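Local coordinates for protein quinone oxidoreductase (Thermus thermophilus, PDB 1IZ0) that probably reduces quinones at the expense of NADPH, which it binds in a medium-chain dehydrogenase/reductase fold with a Rossmann-type nucleotide domain, at residues S110-Q122 with L240-L253. Residues are numbered along the deposited sequence; the frame is centred on the assembly and turned at random.
Sequences SFLTAYLALKRAQ and LGFWLTPLLREGAL
Phe242 and Leu244 pack against Thr113, Leu116 and Ala117 in a mostly apolar contact, where the chain leaving strand 238-241, at one edge of the parallel Rossmann sheet, runs back along helix 108-120, roughly antiparallel to it. The Phe242 ring, swung away from its own backbone N (chi1 -178°), reaches the helix backbone, its CE2 3.6 Å from Ala117 N. The methyl of Ala117 lies over one ring face near the rim, while Leu116 CB meets the ring edge in plane. Leu116 CD1 touches Leu244 CD2 at 3.7 Å, the two side chains crossing at about a right angle. Thr113 OG1, hydrogen-bonded to Val109 O, packs against Leu244 CG. Near the helix end, the Arg120 stem lies on Leu240 CD2, 4.1 Å from CG. Bent at chi3 (-61°), Arg120 receives Phe242 CD2 over one guanidinium face, planes 30° apart; NH1 sits 2.7 Å from Gly241 O, and NH2 faces the Leu247 methyls. With an alanine at Arg120, Phe242 CD2 would probably lose its flat neighbour and Gly241 O the NH1 beside it. Phe242 and Leu244 contact NADPH in the complex, though none is bound here, so the apolar packing is consistent with the helix backing that part of the cofactor site.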
# COMPACT_ATOMS: atom_id res chain seq x y z
N SER A 110 -1.67 2.12 -0.33
CA SER A 110 -1.35 1.94 1.09
C SER A 110 -2.52 2.16 2.04
O SER A 110 -2.84 1.29 2.86
CB SER A 110 -0.19 2.85 1.49
OG SER A 110 0.92 2.68 0.63
N PHE A 111 -3.15 3.33 1.95
CA PHE A 111 -4.25 3.64 2.84
C PHE A 111 -5.51 2.82 2.62
O PHE A 111 -6.19 2.47 3.59
CB PHE A 111 -4.53 5.14 2.78
CG PHE A 111 -3.45 5.96 3.42
CD1 PHE A 111 -3.62 6.49 4.69
CD2 PHE A 111 -2.22 6.11 2.78
CE1 PHE A 111 -2.57 7.15 5.33
CE2 PHE A 111 -1.17 6.77 3.41
CZ PHE A 111 -1.34 7.29 4.69
N LEU A 112 -5.82 2.52 1.37
CA LEU A 112 -7.00 1.71 1.10
C LEU A 112 -6.75 0.30 1.62
O LEU A 112 -7.64 -0.33 2.19
CB LEU A 112 -7.28 1.68 -0.41
CG LEU A 112 -8.05 2.91 -0.89
CD1 LEU A 112 -8.20 2.90 -2.41
CD2 LEU A 112 -9.42 2.93 -0.22
N THR A 113 -5.52 -0.18 1.44
CA THR A 113 -5.15 -1.51 1.92
C THR A 113 -5.22 -1.61 3.44
O THR A 113 -5.77 -2.57 3.98
CB THR A 113 -3.71 -1.87 1.50
OG1 THR A 113 -3.66 -2.05 0.07
CG2 THR A 113 -3.26 -3.15 2.19
N ALA A 114 -4.68 -0.61 4.12
CA ALA A 114 -4.68 -0.61 5.58
C ALA A 114 -6.09 -0.53 6.15
O ALA A 114 -6.46 -1.30 7.03
CB ALA A 114 -3.85 0.56 6.12
N TYR A 115 -6.88 0.41 5.64
CA TYR A 115 -8.24 0.58 6.13
C TYR A 115 -9.12 -0.63 5.83
O TYR A 115 -9.79 -1.14 6.73
CB TYR A 115 -8.88 1.84 5.52
CG TYR A 115 -10.32 2.05 5.93
CD1 TYR A 115 -11.36 1.50 5.19
CD2 TYR A 115 -10.64 2.74 7.11
CE1 TYR A 115 -12.69 1.63 5.60
CE2 TYR A 115 -11.96 2.88 7.53
CZ TYR A 115 -12.98 2.32 6.77
OH TYR A 115 -14.28 2.44 7.19
N LEU A 116 -9.12 -1.08 4.58
CA LEU A 116 -9.95 -2.23 4.22
C LEU A 116 -9.51 -3.50 4.94
O LEU A 116 -10.32 -4.39 5.21
CB LEU A 116 -9.96 -2.43 2.70
CG LEU A 116 -10.75 -1.36 1.95
CD1 LEU A 116 -10.49 -1.46 0.45
CD2 LEU A 116 -12.23 -1.51 2.26
N ALA A 117 -8.22 -3.59 5.25
CA ALA A 117 -7.71 -4.76 5.95
C ALA A 117 -8.23 -4.73 7.39
O ALA A 117 -8.74 -5.73 7.90
CB ALA A 117 -6.18 -4.76 5.93
N LEU A 118 -8.10 -3.58 8.04
CA LEU A 118 -8.56 -3.45 9.42
C LEU A 118 -10.09 -3.52 9.47
O LEU A 118 -10.67 -4.18 10.34
CB LEU A 118 -8.06 -2.13 10.02
CG LEU A 118 -6.54 -2.08 10.27
CD1 LEU A 118 -6.07 -0.63 10.36
CD2 LEU A 118 -6.21 -2.84 11.56
N LYS A 119 -10.74 -2.86 8.52
CA LYS A 119 -12.20 -2.86 8.48
C LYS A 119 -12.70 -4.30 8.34
O LYS A 119 -13.67 -4.68 9.00
CB LYS A 119 -12.71 -2.01 7.32
N ARG A 120 -12.04 -5.10 7.51
CA ARG A 120 -12.49 -6.48 7.35
C ARG A 120 -12.23 -7.35 8.58
O ARG A 120 -12.97 -8.30 8.83
CB ARG A 120 -11.83 -7.15 6.14
CG ARG A 120 -12.49 -8.51 5.85
CD ARG A 120 -11.75 -9.32 4.83
NE ARG A 120 -11.68 -8.64 3.55
CZ ARG A 120 -10.89 -9.02 2.55
NH1 ARG A 120 -10.11 -10.08 2.70
NH2 ARG A 120 -10.87 -8.33 1.42
N ALA A 121 -11.17 -7.04 9.32
CA ALA A 121 -10.88 -7.81 10.53
C ALA A 121 -11.70 -7.23 11.69
O ALA A 121 -11.47 -7.56 12.86
CB ALA A 121 -9.39 -7.74 10.85
N GLN A 122 -12.66 -6.37 11.36
CA GLN A 122 -13.52 -5.75 12.35
C GLN A 122 -12.74 -5.16 13.54
O GLN A 122 -13.04 -5.44 14.70
CB GLN A 122 -14.55 -6.76 12.86
CG GLN A 122 -15.47 -7.31 11.77
CD GLN A 122 -16.38 -8.41 12.28
OE1 GLN A 122 -17.19 -8.20 13.18
NE2 GLN A 122 -16.26 -9.60 11.69
N LEU A 240 -7.26 -14.11 7.71
CA LEU A 240 -7.97 -13.53 6.59
C LEU A 240 -7.01 -13.19 5.46
O LEU A 240 -6.07 -12.42 5.65
CB LEU A 240 -8.71 -12.26 7.02
CG LEU A 240 -9.63 -12.38 8.24
CD1 LEU A 240 -8.80 -12.49 9.51
CD2 LEU A 240 -10.53 -11.15 8.33
N GLY A 241 -7.24 -13.79 4.29
CA GLY A 241 -6.39 -13.52 3.15
C GLY A 241 -6.88 -12.20 2.61
O GLY A 241 -8.08 -11.93 2.63
N PHE A 242 -5.97 -11.37 2.13
CA PHE A 242 -6.37 -10.06 1.63
C PHE A 242 -5.71 -9.69 0.30
O PHE A 242 -4.52 -9.87 0.11
CB PHE A 242 -6.05 -9.00 2.69
CG PHE A 242 -6.46 -7.61 2.30
CD1 PHE A 242 -5.69 -6.86 1.42
CD2 PHE A 242 -7.65 -7.07 2.77
CE1 PHE A 242 -6.09 -5.59 1.02
CE2 PHE A 242 -8.07 -5.80 2.37
CZ PHE A 242 -7.29 -5.07 1.50
N TRP A 243 -6.52 -9.16 -0.61
CA TRP A 243 -6.04 -8.71 -1.91
C TRP A 243 -6.92 -7.53 -2.33
O TRP A 243 -8.12 -7.69 -2.56
CB TRP A 243 -6.10 -9.83 -2.95
CG TRP A 243 -5.48 -9.42 -4.26
CD1 TRP A 243 -4.48 -8.50 -4.43
CD2 TRP A 243 -5.83 -9.89 -5.56
NE1 TRP A 243 -4.19 -8.38 -5.77
CE2 TRP A 243 -5.00 -9.22 -6.49
CE3 TRP A 243 -6.77 -10.82 -6.05
CZ2 TRP A 243 -5.07 -9.44 -7.86
CZ3 TRP A 243 -6.84 -11.04 -7.43
CH2 TRP A 243 -5.99 -10.35 -8.32
N LEU A 244 -6.32 -6.35 -2.40
CA LEU A 244 -7.01 -5.11 -2.72
C LEU A 244 -7.79 -5.05 -4.05
O LEU A 244 -8.97 -4.67 -4.07
CB LEU A 244 -6.00 -3.95 -2.66
CG LEU A 244 -6.38 -2.47 -2.58
CD1 LEU A 244 -6.52 -1.91 -3.97
CD2 LEU A 244 -7.66 -2.27 -1.78
N THR A 245 -7.13 -5.43 -5.14
CA THR A 245 -7.73 -5.36 -6.47
C THR A 245 -9.21 -5.73 -6.59
O THR A 245 -10.02 -4.89 -6.97
CB THR A 245 -6.90 -6.20 -7.47
OG1 THR A 245 -5.56 -5.67 -7.52
CG2 THR A 245 -7.50 -6.14 -8.87
N PRO A 246 -9.58 -6.98 -6.27
CA PRO A 246 -11.00 -7.36 -6.38
C PRO A 246 -11.94 -6.46 -5.58
O PRO A 246 -13.07 -6.21 -6.00
CB PRO A 246 -11.02 -8.79 -5.84
CG PRO A 246 -9.64 -9.29 -6.10
CD PRO A 246 -8.78 -8.10 -5.75
N LEU A 247 -11.47 -5.97 -4.44
CA LEU A 247 -12.28 -5.11 -3.60
C LEU A 247 -12.67 -3.78 -4.27
O LEU A 247 -13.74 -3.23 -4.00
CB LEU A 247 -11.56 -4.84 -2.27
CG LEU A 247 -11.17 -6.11 -1.50
CD1 LEU A 247 -10.37 -5.75 -0.26
CD2 LEU A 247 -12.42 -6.90 -1.11
N LEU A 248 -11.80 -3.27 -5.14
CA LEU A 248 -12.08 -2.01 -5.83
C LEU A 248 -13.37 -2.04 -6.63
O LEU A 248 -13.96 -1.00 -6.91
CB LEU A 248 -10.93 -1.65 -6.77
CG LEU A 248 -9.66 -1.00 -6.21
CD1 LEU A 248 -9.75 -0.84 -4.69
CD2 LEU A 248 -8.47 -1.84 -6.61
N ARG A 249 -13.81 -3.24 -7.00
CA ARG A 249 -15.03 -3.40 -7.78
C ARG A 249 -16.30 -3.28 -6.94
O ARG A 249 -17.40 -3.29 -7.47
CB ARG A 249 -15.05 -4.77 -8.47
CG ARG A 249 -13.98 -4.98 -9.53
CD ARG A 249 -14.21 -6.33 -10.20
NE ARG A 249 -15.56 -6.41 -10.76
CZ ARG A 249 -16.37 -7.47 -10.65
NH1 ARG A 249 -15.97 -8.55 -9.99
NH2 ARG A 249 -17.57 -7.44 -11.20
N GLU A 250 -16.14 -3.18 -5.62
CA GLU A 250 -17.29 -3.08 -4.72
C GLU A 250 -17.58 -1.65 -4.28
O GLU A 250 -17.10 -1.20 -3.24
CB GLU A 250 -17.05 -3.97 -3.50
CG GLU A 250 -16.69 -5.39 -3.87
CD GLU A 250 -16.37 -6.23 -2.65
OE1 GLU A 250 -16.00 -7.42 -2.82
OE2 GLU A 250 -16.48 -5.70 -1.52
N GLY A 251 -18.38 -0.95 -5.08
CA GLY A 251 -18.74 0.43 -4.80
C GLY A 251 -19.05 0.75 -3.36
O GLY A 251 -18.61 1.78 -2.84
N ALA A 252 -19.81 -0.11 -2.70
CA ALA A 252 -20.17 0.10 -1.30
C ALA A 252 -18.95 0.19 -0.39
O ALA A 252 -18.84 1.12 0.42
CB ALA A 252 -21.10 -1.01 -0.83
N LEU A 253 -18.05 -0.78 -0.50
CA LEU A 253 -16.84 -0.81 0.32
C LEU A 253 -16.02 0.45 0.10
O LEU A 253 -15.69 1.16 1.04
CB LEU A 253 -15.96 -2.01 -0.02
CG LEU A 253 -16.18 -3.34 0.71
CD1 LEU A 253 -14.97 -4.23 0.43
CD2 LEU A 253 -16.33 -3.12 2.21